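Local structure of 6-phosphogluconate dehydratase (2GP4) at residues 314-319 with 348-353; 339-344 with 447-452; 463-468 with 563-568; 495-500 with 526-531; 522-527 with 537-542. The protein catalyses the dehydration of 6-phospho-D-gluconate to 2-dehydro-3-deoxy-6-phosphogluconate, a step of the Entner-Doudoroff pathway, and is captured here without its iron-sulfur cluster. One frame throughout, in Å; residues are numbered along the deposited sequence.

Contact 1: 314-319 with 348-353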
# COMPACT_ATOMS: atom_id res chain seq x y z
N LEU A 314 -1.52 -7.00 3.41
CA LEU A 314 -2.32 -5.97 2.74
C LEU A 314 -3.69 -6.51 2.34
O LEU A 314 -4.71 -5.83 2.51
CB LEU A 314 -1.57 -5.44 1.52
CG LEU A 314 -2.08 -4.24 0.71
CD1 LEU A 314 -3.10 -4.65 -0.36
CD2 LEU A 314 -2.60 -3.12 1.60
N LEU A 315 -3.72 -7.74 1.82
CA LEU A 315 -4.96 -8.39 1.39
C LEU A 315 -5.84 -8.85 2.56
O LEU A 315 -7.05 -8.64 2.55
CB LEU A 315 -4.67 -9.55 0.44
CG LEU A 315 -4.12 -9.20 -0.96
CD1 LEU A 315 -3.40 -10.39 -1.57
CD2 LEU A 315 -5.22 -8.69 -1.89
N ALA A 316 -5.23 -9.47 3.57
CA ALA A 316 -5.96 -9.95 4.75
C ALA A 316 -6.53 -8.83 5.62
O ALA A 316 -7.48 -9.05 6.39
CB ALA A 316 -5.07 -10.89 5.60
N THR A 317 -5.97 -7.63 5.51
CA THR A 317 -6.43 -6.50 6.30
C THR A 317 -7.34 -5.53 5.55
O THR A 317 -7.81 -4.56 6.11
CB THR A 317 -5.25 -5.69 6.91
OG1 THR A 317 -4.43 -5.19 5.85
CG2 THR A 317 -4.42 -6.56 7.87
N GLY A 318 -7.59 -5.81 4.27
CA GLY A 318 -8.42 -4.94 3.42
C GLY A 318 -7.82 -3.57 3.22
O GLY A 318 -8.52 -2.56 3.25
N GLY A 319 -6.51 -3.53 3.01
CA GLY A 319 -5.76 -2.29 2.93
C GLY A 319 -5.94 -1.54 1.63
O GLY A 319 -6.52 -2.06 0.67
N ASP A 348 -7.00 -14.40 -4.39
CA ASP A 348 -7.85 -15.59 -4.42
C ASP A 348 -7.58 -16.57 -3.28
O ASP A 348 -8.48 -17.33 -2.90
CB ASP A 348 -7.71 -16.32 -5.76
CG ASP A 348 -8.36 -15.58 -6.90
OD1 ASP A 348 -9.15 -14.64 -6.66
OD2 ASP A 348 -8.08 -15.94 -8.05
N ALA A 349 -6.37 -16.54 -2.73
CA ALA A 349 -6.00 -17.45 -1.64
C ALA A 349 -6.01 -16.79 -0.25
O ALA A 349 -6.00 -17.49 0.76
CB ALA A 349 -4.65 -18.08 -1.92
N VAL A 350 -6.01 -15.47 -0.19
CA VAL A 350 -5.89 -14.77 1.09
C VAL A 350 -7.25 -14.31 1.61
O VAL A 350 -7.90 -13.47 0.99
CB VAL A 350 -4.91 -13.56 1.01
CG1 VAL A 350 -4.78 -12.88 2.37
CG2 VAL A 350 -3.54 -14.01 0.51
N PRO A 351 -7.69 -14.86 2.76
CA PRO A 351 -8.97 -14.44 3.32
C PRO A 351 -8.92 -13.00 3.85
O PRO A 351 -7.84 -12.50 4.18
CB PRO A 351 -9.19 -15.42 4.48
CG PRO A 351 -7.82 -15.85 4.87
CD PRO A 351 -7.03 -15.88 3.59
N LEU A 352 -10.08 -12.35 3.90
CA LEU A 352 -10.21 -11.07 4.57
C LEU A 352 -10.44 -11.32 6.06
O LEU A 352 -11.37 -12.03 6.45
CB LEU A 352 -11.36 -10.25 3.98
CG LEU A 352 -11.59 -8.87 4.59
CD1 LEU A 352 -10.42 -7.91 4.27
CD2 LEU A 352 -12.93 -8.28 4.13
N LEU A 353 -9.58 -10.73 6.88
CA LEU A 353 -9.52 -11.01 8.31
C LEU A 353 -9.81 -9.79 9.20
O LEU A 353 -10.03 -9.94 10.40
CB LEU A 353 -8.15 -11.60 8.65
CG LEU A 353 -7.97 -13.12 8.83
CD1 LEU A 353 -8.89 -13.97 7.96
CD2 LEU A 353 -6.50 -13.52 8.65

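Contact 2: 339-344 with 447-452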
# COMPACT_ATOMS: atom_id res chain seq x y z
N ASN A 339 4.01 -8.00 -10.31
CA ASN A 339 2.96 -7.41 -11.15
C ASN A 339 1.53 -7.67 -10.64
O ASN A 339 1.35 -8.29 -9.59
CB ASN A 339 3.14 -7.80 -12.63
CG ASN A 339 3.06 -9.31 -12.88
OD1 ASN A 339 3.64 -9.81 -13.85
ND2 ASN A 339 2.35 -10.03 -12.02
N TRP A 340 0.53 -7.20 -11.38
CA TRP A 340 -0.87 -7.39 -10.99
C TRP A 340 -1.35 -8.83 -11.01
O TRP A 340 -2.29 -9.18 -10.30
CB TRP A 340 -1.82 -6.50 -11.81
CG TRP A 340 -1.71 -5.04 -11.47
CD1 TRP A 340 -1.20 -4.50 -10.31
CD2 TRP A 340 -2.16 -3.94 -12.26
NE1 TRP A 340 -1.29 -3.14 -10.35
CE2 TRP A 340 -1.88 -2.76 -11.53
CE3 TRP A 340 -2.76 -3.83 -13.52
CZ2 TRP A 340 -2.17 -1.49 -12.02
CZ3 TRP A 340 -3.06 -2.56 -14.00
CH2 TRP A 340 -2.77 -1.41 -13.25
N ASP A 341 -0.71 -9.68 -11.81
CA ASP A 341 -1.01 -11.11 -11.79
C ASP A 341 -0.68 -11.71 -10.42
O ASP A 341 -1.37 -12.61 -9.94
CB ASP A 341 -0.24 -11.86 -12.87
CG ASP A 341 -0.51 -11.31 -14.26
OD1 ASP A 341 0.34 -10.54 -14.76
OD2 ASP A 341 -1.54 -11.66 -14.86
N ASP A 342 0.40 -11.21 -9.80
CA ASP A 342 0.75 -11.63 -8.45
C ASP A 342 -0.34 -11.26 -7.45
O ASP A 342 -0.77 -12.09 -6.67
CB ASP A 342 2.09 -11.03 -8.00
CG ASP A 342 3.23 -11.33 -8.98
OD1 ASP A 342 3.24 -12.41 -9.61
OD2 ASP A 342 4.12 -10.46 -9.10
N PHE A 343 -0.79 -10.00 -7.50
CA PHE A 343 -1.79 -9.49 -6.56
C PHE A 343 -3.12 -10.23 -6.68
O PHE A 343 -3.69 -10.67 -5.68
CB PHE A 343 -2.01 -7.99 -6.75
CG PHE A 343 -0.95 -7.13 -6.11
CD1 PHE A 343 -1.08 -6.73 -4.78
CD2 PHE A 343 0.16 -6.72 -6.83
CE1 PHE A 343 -0.10 -5.94 -4.18
CE2 PHE A 343 1.13 -5.93 -6.23
CZ PHE A 343 1.00 -5.54 -4.91
N SER A 344 -3.58 -10.37 -7.92
CA SER A 344 -4.87 -10.96 -8.25
C SER A 344 -4.93 -12.44 -7.87
O SER A 344 -5.94 -12.90 -7.33
CB SER A 344 -5.16 -10.76 -9.75
OG SER A 344 -6.45 -11.21 -10.11
N LEU A 447 -8.91 -2.48 -23.81
CA LEU A 447 -8.67 -1.21 -23.10
C LEU A 447 -7.35 -1.20 -22.33
O LEU A 447 -6.81 -0.12 -22.02
CB LEU A 447 -9.84 -0.89 -22.16
CG LEU A 447 -11.11 -0.33 -22.80
CD1 LEU A 447 -12.32 -0.54 -21.92
CD2 LEU A 447 -10.95 1.15 -23.13
N GLY A 448 -6.83 -2.38 -22.02
CA GLY A 448 -5.54 -2.51 -21.34
C GLY A 448 -5.60 -3.33 -20.07
O GLY A 448 -6.15 -4.43 -20.05
N ARG A 449 -5.02 -2.80 -19.00
CA ARG A 449 -4.96 -3.49 -17.72
C ARG A 449 -5.37 -2.54 -16.60
O ARG A 449 -4.94 -1.38 -16.57
CB ARG A 449 -3.56 -4.05 -17.46
CG ARG A 449 -3.09 -5.10 -18.48
CD ARG A 449 -1.58 -5.41 -18.37
NE ARG A 449 -1.22 -5.97 -17.06
CZ ARG A 449 -1.32 -7.25 -16.73
NH1 ARG A 449 -1.79 -8.14 -17.60
NH2 ARG A 449 -0.98 -7.65 -15.51
N ALA A 450 -6.22 -3.02 -15.70
CA ALA A 450 -6.62 -2.25 -14.52
C ALA A 450 -6.81 -3.18 -13.32
O ALA A 450 -6.69 -4.40 -13.44
CB ALA A 450 -7.90 -1.47 -14.80
N VAL A 451 -7.09 -2.61 -12.16
CA VAL A 451 -7.46 -3.41 -11.00
C VAL A 451 -8.84 -2.99 -10.49
O VAL A 451 -9.32 -1.89 -10.78
CB VAL A 451 -6.39 -3.36 -9.86
CG1 VAL A 451 -5.08 -3.99 -10.33
CG2 VAL A 451 -6.17 -1.94 -9.37
N ILE A 452 -9.48 -3.89 -9.75
CA ILE A 452 -10.79 -3.64 -9.15
C ILE A 452 -10.87 -4.29 -7.77
O ILE A 452 -10.40 -5.42 -7.58
CB ILE A 452 -11.96 -4.15 -10.09
CG1 ILE A 452 -13.33 -3.78 -9.51
CG2 ILE A 452 -11.86 -5.66 -10.35
CD1 ILE A 452 -14.47 -3.80 -10.52
O HOH W 1 -1.99 -11.29 -17.47

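Contact 3: 463-468 with 563-568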
# COMPACT_ATOMS: atom_id res chain seq x y z
N VAL A 463 -20.78 -7.29 -12.79
CA VAL A 463 -20.74 -7.25 -14.25
C VAL A 463 -21.63 -6.11 -14.75
O VAL A 463 -22.83 -6.12 -14.51
CB VAL A 463 -21.21 -8.60 -14.89
CG1 VAL A 463 -21.17 -8.53 -16.41
CG2 VAL A 463 -20.37 -9.77 -14.38
N VAL A 464 -21.03 -5.13 -15.42
CA VAL A 464 -21.78 -4.04 -16.03
C VAL A 464 -21.35 -3.83 -17.48
O VAL A 464 -20.17 -3.61 -17.76
CB VAL A 464 -21.65 -2.69 -15.25
CG1 VAL A 464 -22.37 -1.55 -15.99
CG2 VAL A 464 -22.18 -2.82 -13.82
N GLU A 465 -22.33 -3.94 -18.38
CA GLU A 465 -22.14 -3.62 -19.78
C GLU A 465 -23.11 -2.48 -20.11
O GLU A 465 -24.33 -2.67 -20.09
CB GLU A 465 -22.40 -4.84 -20.66
CG GLU A 465 -22.06 -4.64 -22.13
CD GLU A 465 -22.46 -5.82 -22.99
OE1 GLU A 465 -21.82 -6.89 -22.88
OE2 GLU A 465 -23.41 -5.68 -23.79
N ALA A 466 -22.55 -1.30 -20.37
CA ALA A 466 -23.33 -0.08 -20.48
C ALA A 466 -22.63 0.97 -21.35
O ALA A 466 -21.41 0.96 -21.46
CB ALA A 466 -23.60 0.48 -19.10
N PRO A 467 -23.41 1.88 -21.99
CA PRO A 467 -22.84 2.99 -22.76
C PRO A 467 -21.92 3.89 -21.91
O PRO A 467 -22.12 4.02 -20.70
CB PRO A 467 -24.07 3.77 -23.23
CG PRO A 467 -25.20 3.31 -22.35
CD PRO A 467 -24.89 1.89 -22.05
N ALA A 468 -20.93 4.49 -22.56
CA ALA A 468 -19.91 5.28 -21.86
C ALA A 468 -20.32 6.72 -21.65
O ALA A 468 -21.08 7.29 -22.44
CB ALA A 468 -18.58 5.22 -22.59
N LEU A 563 -20.24 1.08 -25.99
CA LEU A 563 -20.46 0.05 -24.97
C LEU A 563 -19.14 -0.35 -24.33
O LEU A 563 -18.16 -0.65 -25.02
CB LEU A 563 -21.15 -1.18 -25.55
CG LEU A 563 -22.68 -1.27 -25.72
CD1 LEU A 563 -23.46 -0.58 -24.58
CD2 LEU A 563 -23.12 -0.73 -27.06
N ILE A 564 -19.12 -0.34 -23.00
CA ILE A 564 -17.98 -0.81 -22.22
C ILE A 564 -18.43 -1.91 -21.29
O ILE A 564 -19.40 -1.75 -20.54
CB ILE A 564 -17.38 0.33 -21.39
CG1 ILE A 564 -16.43 1.15 -22.25
CG2 ILE A 564 -16.67 -0.22 -20.16
CD1 ILE A 564 -16.21 2.56 -21.73
N ARG A 565 -17.73 -3.04 -21.33
CA ARG A 565 -18.03 -4.16 -20.47
C ARG A 565 -17.00 -4.22 -19.36
O ARG A 565 -15.81 -4.43 -19.62
CB ARG A 565 -18.04 -5.48 -21.27
CG ARG A 565 -18.44 -6.72 -20.46
CD ARG A 565 -18.27 -8.02 -21.25
NE ARG A 565 -19.13 -8.08 -22.43
CZ ARG A 565 -18.71 -8.32 -23.67
NH1 ARG A 565 -17.43 -8.54 -23.94
NH2 ARG A 565 -19.60 -8.34 -24.67
N VAL A 566 -17.44 -3.99 -18.12
CA VAL A 566 -16.61 -4.29 -16.95
C VAL A 566 -17.11 -5.60 -16.33
O VAL A 566 -18.17 -5.65 -15.71
CB VAL A 566 -16.53 -3.10 -15.92
CG1 VAL A 566 -17.90 -2.59 -15.55
CG2 VAL A 566 -15.74 -3.51 -14.68
N ASP A 567 -16.33 -6.65 -16.54
CA ASP A 567 -16.67 -7.97 -16.04
C ASP A 567 -15.64 -8.40 -15.00
O ASP A 567 -14.54 -8.83 -15.34
CB ASP A 567 -16.72 -8.97 -17.21
CG ASP A 567 -17.42 -10.27 -16.85
OD1 ASP A 567 -17.14 -10.84 -15.77
OD2 ASP A 567 -18.26 -10.72 -17.66
N ALA A 568 -16.01 -8.27 -13.73
CA ALA A 568 -15.13 -8.63 -12.62
C ALA A 568 -15.17 -10.12 -12.33
O ALA A 568 -14.37 -10.64 -11.55
CB ALA A 568 -15.49 -7.83 -11.38

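Contact 4: 495-500 with 526-531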
# COMPACT_ATOMS: atom_id res chain seq x y z
N LYS A 495 -10.98 10.30 -17.50
CA LYS A 495 -9.64 10.21 -18.06
C LYS A 495 -8.78 11.41 -17.67
O LYS A 495 -9.27 12.36 -17.05
CB LYS A 495 -9.71 10.01 -19.58
CG LYS A 495 -10.48 11.10 -20.32
CD LYS A 495 -10.34 10.91 -21.81
CE LYS A 495 -10.97 12.07 -22.56
NZ LYS A 495 -10.96 11.81 -24.02
N GLY A 496 -7.50 11.33 -18.02
CA GLY A 496 -6.52 12.37 -17.68
C GLY A 496 -6.23 12.43 -16.19
O GLY A 496 -5.97 13.50 -15.64
N GLN A 497 -6.29 11.27 -15.53
CA GLN A 497 -6.16 11.21 -14.08
C GLN A 497 -4.99 10.32 -13.65
O GLN A 497 -4.81 10.05 -12.47
CB GLN A 497 -7.47 10.73 -13.43
CG GLN A 497 -8.72 11.56 -13.76
CD GLN A 497 -8.57 13.05 -13.48
OE1 GLN A 497 -8.11 13.46 -12.41
NE2 GLN A 497 -8.97 13.87 -14.45
N GLY A 498 -4.20 9.88 -14.62
CA GLY A 498 -3.05 9.03 -14.34
C GLY A 498 -1.86 9.80 -13.79
O GLY A 498 -1.91 11.03 -13.69
N PRO A 499 -0.79 9.07 -13.40
CA PRO A 499 0.45 9.67 -12.91
C PRO A 499 0.98 10.80 -13.80
O PRO A 499 1.28 11.89 -13.30
CB PRO A 499 1.42 8.49 -12.92
CG PRO A 499 0.56 7.32 -12.66
CD PRO A 499 -0.73 7.60 -13.38
N LYS A 500 1.06 10.56 -15.11
CA LYS A 500 1.65 11.53 -16.04
C LYS A 500 0.75 12.74 -16.30
O LYS A 500 1.25 13.85 -16.51
CB LYS A 500 2.04 10.87 -17.37
CG LYS A 500 3.18 9.85 -17.28
CD LYS A 500 3.69 9.50 -18.68
CE LYS A 500 4.73 8.38 -18.66
NZ LYS A 500 4.13 7.06 -18.27
N LEU A 526 -17.44 2.58 -12.77
CA LEU A 526 -16.40 3.58 -12.96
C LEU A 526 -15.23 2.98 -13.71
O LEU A 526 -14.86 1.84 -13.49
CB LEU A 526 -15.87 4.08 -11.61
CG LEU A 526 -16.47 5.29 -10.91
CD1 LEU A 526 -16.74 6.43 -11.88
CD2 LEU A 526 -17.70 4.91 -10.14
N MSE A 527 -14.65 3.78 -14.60
CA MSE A 527 -13.40 3.44 -15.24
C MSE A 527 -12.51 4.67 -15.28
O MSE A 527 -12.89 5.70 -15.83
CB MSE A 527 -13.62 2.88 -16.64
CG MSE A 527 -12.39 2.20 -17.23
SE MSE A 527 -12.69 1.64 -19.07
CE MSE A 527 -14.39 0.75 -18.75
N THR A 528 -11.33 4.57 -14.68
CA THR A 528 -10.39 5.69 -14.68
C THR A 528 -8.94 5.23 -14.79
O THR A 528 -8.59 4.12 -14.37
CB THR A 528 -10.59 6.62 -13.44
OG1 THR A 528 -9.77 7.79 -13.57
CG2 THR A 528 -10.25 5.90 -12.12
N ASP A 529 -8.11 6.08 -15.39
CA ASP A 529 -6.67 5.84 -15.41
C ASP A 529 -6.03 6.33 -14.11
O ASP A 529 -4.83 6.18 -13.89
CB ASP A 529 -6.00 6.49 -16.64
CG ASP A 529 -6.46 7.92 -16.89
OD1 ASP A 529 -7.06 8.56 -16.00
OD2 ASP A 529 -6.20 8.41 -18.01
N GLY A 530 -6.87 6.91 -13.25
CA GLY A 530 -6.47 7.35 -11.93
C GLY A 530 -6.93 6.42 -10.83
O GLY A 530 -6.98 5.20 -11.01
N ARG A 531 -7.29 7.01 -9.69
CA ARG A 531 -7.60 6.28 -8.47
C ARG A 531 -8.58 7.08 -7.62
O ARG A 531 -8.73 8.28 -7.81
CB ARG A 531 -6.31 6.02 -7.67
CG ARG A 531 -5.53 7.29 -7.31
CD ARG A 531 -4.42 7.02 -6.33
NE ARG A 531 -3.63 8.23 -6.05
CZ ARG A 531 -2.70 8.32 -5.09
NH1 ARG A 531 -2.42 7.27 -4.32
NH2 ARG A 531 -2.04 9.46 -4.91
O HOH W 2 -6.12 10.01 -9.98

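Contact 5: 522-527 with 537-542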
# COMPACT_ATOMS: atom_id res chain seq x y z
N PHE A 522 -30.06 1.65 -11.10
CA PHE A 522 -29.30 1.69 -12.35
C PHE A 522 -28.05 0.82 -12.27
O PHE A 522 -27.52 0.58 -11.18
CB PHE A 522 -28.94 3.12 -12.74
CG PHE A 522 -30.13 4.00 -12.97
CD1 PHE A 522 -31.03 3.74 -14.01
CD2 PHE A 522 -30.37 5.09 -12.14
CE1 PHE A 522 -32.14 4.55 -14.21
CE2 PHE A 522 -31.47 5.91 -12.33
CZ PHE A 522 -32.36 5.64 -13.37
N LYS A 523 -27.59 0.34 -13.42
CA LYS A 523 -26.39 -0.48 -13.49
C LYS A 523 -25.22 0.41 -13.91
O LYS A 523 -25.14 0.84 -15.06
CB LYS A 523 -26.58 -1.66 -14.45
CG LYS A 523 -27.71 -2.61 -14.05
CD LYS A 523 -27.64 -3.94 -14.79
CE LYS A 523 -26.76 -4.98 -14.06
NZ LYS A 523 -25.29 -4.66 -14.02
N VAL A 524 -24.34 0.69 -12.97
CA VAL A 524 -23.30 1.70 -13.19
C VAL A 524 -21.91 1.20 -12.80
O VAL A 524 -21.77 0.38 -11.90
CB VAL A 524 -23.61 3.02 -12.45
CG1 VAL A 524 -24.81 3.70 -13.07
CG2 VAL A 524 -23.83 2.78 -10.95
N ALA A 525 -20.90 1.73 -13.48
CA ALA A 525 -19.51 1.41 -13.16
C ALA A 525 -18.59 2.59 -13.43
O ALA A 525 -18.94 3.49 -14.20
CB ALA A 525 -19.04 0.19 -13.93
N LEU A 526 -17.44 2.58 -12.77
CA LEU A 526 -16.40 3.58 -12.96
C LEU A 526 -15.23 2.98 -13.71
O LEU A 526 -14.86 1.84 -13.49
CB LEU A 526 -15.87 4.08 -11.61
CG LEU A 526 -16.47 5.29 -10.91
CD1 LEU A 526 -16.74 6.43 -11.88
CD2 LEU A 526 -17.70 4.91 -10.14
N MSE A 527 -14.65 3.78 -14.60
CA MSE A 527 -13.40 3.44 -15.24
C MSE A 527 -12.51 4.67 -15.28
O MSE A 527 -12.89 5.70 -15.83
CB MSE A 527 -13.62 2.88 -16.64
CG MSE A 527 -12.39 2.20 -17.23
SE MSE A 527 -12.69 1.64 -19.07
CE MSE A 527 -14.39 0.75 -18.75
N GLY A 537 -15.47 0.50 -2.54
CA GLY A 537 -16.85 0.91 -2.70
C GLY A 537 -17.77 -0.23 -3.13
O GLY A 537 -17.32 -1.35 -3.37
N LYS A 538 -19.06 0.08 -3.21
CA LYS A 538 -20.08 -0.88 -3.63
C LYS A 538 -20.31 -0.84 -5.14
O LYS A 538 -20.95 -1.73 -5.71
CB LYS A 538 -21.39 -0.63 -2.88
CG LYS A 538 -22.06 0.72 -3.19
CD LYS A 538 -23.23 0.98 -2.25
CE LYS A 538 -23.65 2.44 -2.28
NZ LYS A 538 -24.91 2.66 -1.52
N VAL A 539 -19.78 0.19 -5.79
CA VAL A 539 -19.89 0.33 -7.23
C VAL A 539 -18.64 -0.25 -7.88
O VAL A 539 -17.53 0.06 -7.45
CB VAL A 539 -20.10 1.81 -7.63
CG1 VAL A 539 -19.92 2.01 -9.13
CG2 VAL A 539 -21.48 2.28 -7.18
N PRO A 540 -18.81 -1.11 -8.90
CA PRO A 540 -17.64 -1.67 -9.57
C PRO A 540 -16.81 -0.55 -10.18
O PRO A 540 -17.33 0.28 -10.93
CB PRO A 540 -18.25 -2.54 -10.68
CG PRO A 540 -19.64 -2.02 -10.87
CD PRO A 540 -20.07 -1.60 -9.50
N ALA A 541 -15.52 -0.52 -9.83
CA ALA A 541 -14.63 0.52 -10.34
C ALA A 541 -13.34 -0.07 -10.90
O ALA A 541 -12.55 -0.67 -10.18
CB ALA A 541 -14.33 1.53 -9.24
N ALA A 542 -13.14 0.08 -12.21
CA ALA A 542 -11.87 -0.27 -12.84
C ALA A 542 -10.93 0.92 -12.71
O ALA A 542 -11.20 1.98 -13.28
CB ALA A 542 -12.08 -0.65 -14.28

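Contact 1: 314-319 with 348-353
Ala-316, in the final turn of helix 304-316, comes with its CA 4.4 Å from the CA of Leu-352, where residues 350-353 pass the helix terminus as a loop. One hydrogen bond joins the two backbones: Leu-353 N donates to Ala-316 O (2.7 Å), in the carbonyl plane and on a lone pair. A second backbone approach runs the opposite way, with Ala-316 CA directing its hydrogen at Pro-351 O (3.2 Å). Val-350 fills the space beside these bonds. With CG1 anti to its own nitrogen (chi1 -179°), that methyl lies 3.6 Å from Ala-316 N and close to Ala-316 CB, while CG2 turns to Leu-315 CD1 at 4.2 Å; the Leu-315 and Val-350 side chains cross at about a right angle. Further along, Leu-352 lays CD1 against Gly-318 N (3.5 Å). Leu-376 and Leu-380 of helix 372-383 also touch Leu-353, and Leu-380 touches Ala-316. Gly-318 has positive phi (64°), and Gly-319 N bonds back to Leu-314 O (3.0 Å), with a weaker bond from Gly-318 N to Leu-315 O. The helix thus closes in a Schellman motif, with the passing loop hydrogen-bonded to the carbonyl of Ala-316.

Contact 2: 339-344 with 447-452
Trp-340 and Val-451 meet at about a right angle, the valine pointing one methyl straight at the indole. Val-451 CG1 sits 3.5 Å from the centroid of the five-membered ring of Trp-340 and 12° off its normal, a CH-pi contact over the face. It is the valine chi1 of -64° that turns CG1, rather than CG2, to the ring. At the indole edge, Trp-340 CZ3 lies 3.4 Å from Arg-449 O, near the ring plane, and Arg-449 CB packs 3.8 Å from the same carbon. Here the first turn of helix 340-347 is laid on strand 448-453, and the axes of 340-344 and 448-452 pass 10.2 Å apart, running in roughly similar directions; it joins the helical N-terminal part of the enzyme to the mixed sheet of the C-terminal part. Beyond the indole, the arginine chain bends at chi3 and crosses Asp-341. Arg-449 NH2 forms a long salt bridge with Asp-341 OD1 (3.3 Å), meeting the oxygen from well above the carboxylate plane, the two planar groups being turned 45° against each other. A water completes the link, donating to Asp-341 OD2 (2.7 Å) and accepting from Arg-449 NH1 (3.2 Å). Arg-449 NH2 has a second anionic partner in Glu-615, whose OE2 also accepts from Trp-340 N.

Contact 3: 463-468 with 563-568
As directly paired residues, Glu-465 and Arg-565 leave the same face of the sheet; with CG opposite the backbone nitrogen in both (chi1 -173° and -177°), the chains run side by side and point the same way. The glutamate continues extended, whereas the arginine bends at chi3 and turns its guanidinium across to the carboxylate. They belong to neighbouring antiparallel strands, 463-471 and 563-567, of the mixed sheet in the mainly beta C-terminal domain. The grip is side-on and made to one atom: Arg-565 NE reaches Glu-465 OE1 at 3.0 Å, and Arg-565 NH2 reaches that same OE1 at 3.2 Å, both from one face of the carboxylate, whose plane stands 61° from that of the guanidinium. Arg-565 NH1 has a further salt bridge to Glu-572 of the next strand, so the guanidinium spans two acidic residues.

Glu-465 and Arg-565 form a non-hydrogen-bonded pair between two hydrogen-bonded ones. In the first, Val-464 N donates to Val-566 O (2.9 Å) and Val-566 N to Val-464 O (2.8 Å); Ala-466 and Ile-564 exchange somewhat longer bonds. The side chains of these four residues occupy the other, buried face, where Val-464 and Val-566 also touch Ala-525. Val-566 holds CG1 between its nitrogen and carbonyl carbon, which brings this methyl 3.8 Å from Val-464 CB. Towards the far end of the pairing Leu-563 CD1 packs 3.8 Å from Pro-467 CD, on the salt-bridge face, while Ile-564 CD1 reaches Ala-468 CB at 3.7 Å.

Contact 4: 495-500 with 526-531
The loops that follow two adjacent parallel strands, 490-494 and 524-528, are joined here through Asp-529, whose carboxylate receives backbone N-H groups of Gly-496 and Gln-497; the two strands are the ends of a beta-alpha-beta unit passing through helix 511-519. Gly-496 N meets Asp-529 OD2 on its syn lone pair (3.2 Å), while Gln-497 N comes to Asp-529 OD1 at 2.9 Å from 38° above the carboxylate plane. Chi1 of 46° folds the aspartate CG between its own nitrogen and carbonyl carbon, turning the group toward the loop. OD2 is additionally bound by Ala-549 N, so three backbone N-H groups hold this buried carboxylate.

Just before it, Thr-528 OG1 accepts from Gly-530 N (3.0 Å), an ST turn, and is also hydrogen-bonded to Val-494 O. Gln-497 crosses this threonine at about a right angle, its CB 3.7 Å from OG1. A bend at chi2 curls the amide back so that Gln-497 NE2 donates to Lys-495 O (3.0 Å), while OE1 engages Asn-502. Gln-497 O lies 3.2 Å from Gly-530 CA and takes a hydrogen bond from a water (2.8 Å), which in turn accepts one from Arg-531 N. Beyond the loops, helix 499-502 begins at Pro-499, next to Glu-548, and Arg-531 extends to Asn-322 and to the start of helix 145-160.

Contact 5: 522-527 with 537-542
The pyrrolidine ring of Pro-540 turns its CG and CD to the carbonyl oxygen of Val-524, Pro-540 CG lying 3.4 Å from Val-524 O. Pro-540 CG also meets Ala-525 CB at 3.8 Å. This is where strands 524-528 and 541-546 come together as parallel neighbours in the mixed sheet, linked by a connection without a helix. Leu-526 supplies both backbone bonds: its N donates to Pro-540 O (2.9 Å), and its O accepts from Ala-542 N (2.8 Å). One residue thus bonds to the two that flank Ala-541, the usual parallel pattern, reinforced by CA-H...O approaches such as that from Met-527 CA to Ala-542 O.

On one face of the sheet Leu-526 CB and Ala-541 CB touch at 3.8 Å. Val-539, just ahead of the strand, is turned by its chi1 of 168° so that CG1 faces both Val-524 O and Leu-526 CD2, and the leucine and valine chains meet at a slant. Gln-518 and Leu-514 of helix 511-519 pack against this side, Gln-518 touching Val-524, Val-539 and Pro-540, and Leu-514 touching Leu-526. On the other face, selenomethionine Met-527 rests its CG 4.1 Å from Ala-542 CB.

Following the chain from the N terminus, contact 1 closes a mainly helical loop of 28 residues between helix 304-316 and the segment after helix 340-347. Contact 2 opens within that loop and crosses it, tying helix 340-347 to strand 448-453 over about a hundred residues; the two touch through Leu-315 and Phe-343. Contact 3 then spans a long C-terminal loop that contains contacts 4 and 5. These last two share Leu-526 and Met-527: contact 4 joins the loops after strands 490-494 and 524-528, and contact 5 pairs strand 524-528 with 541-546. Contacts 2 to 5 all reach one mixed sheet, where strands 448-453 and 541-546 are neighbours.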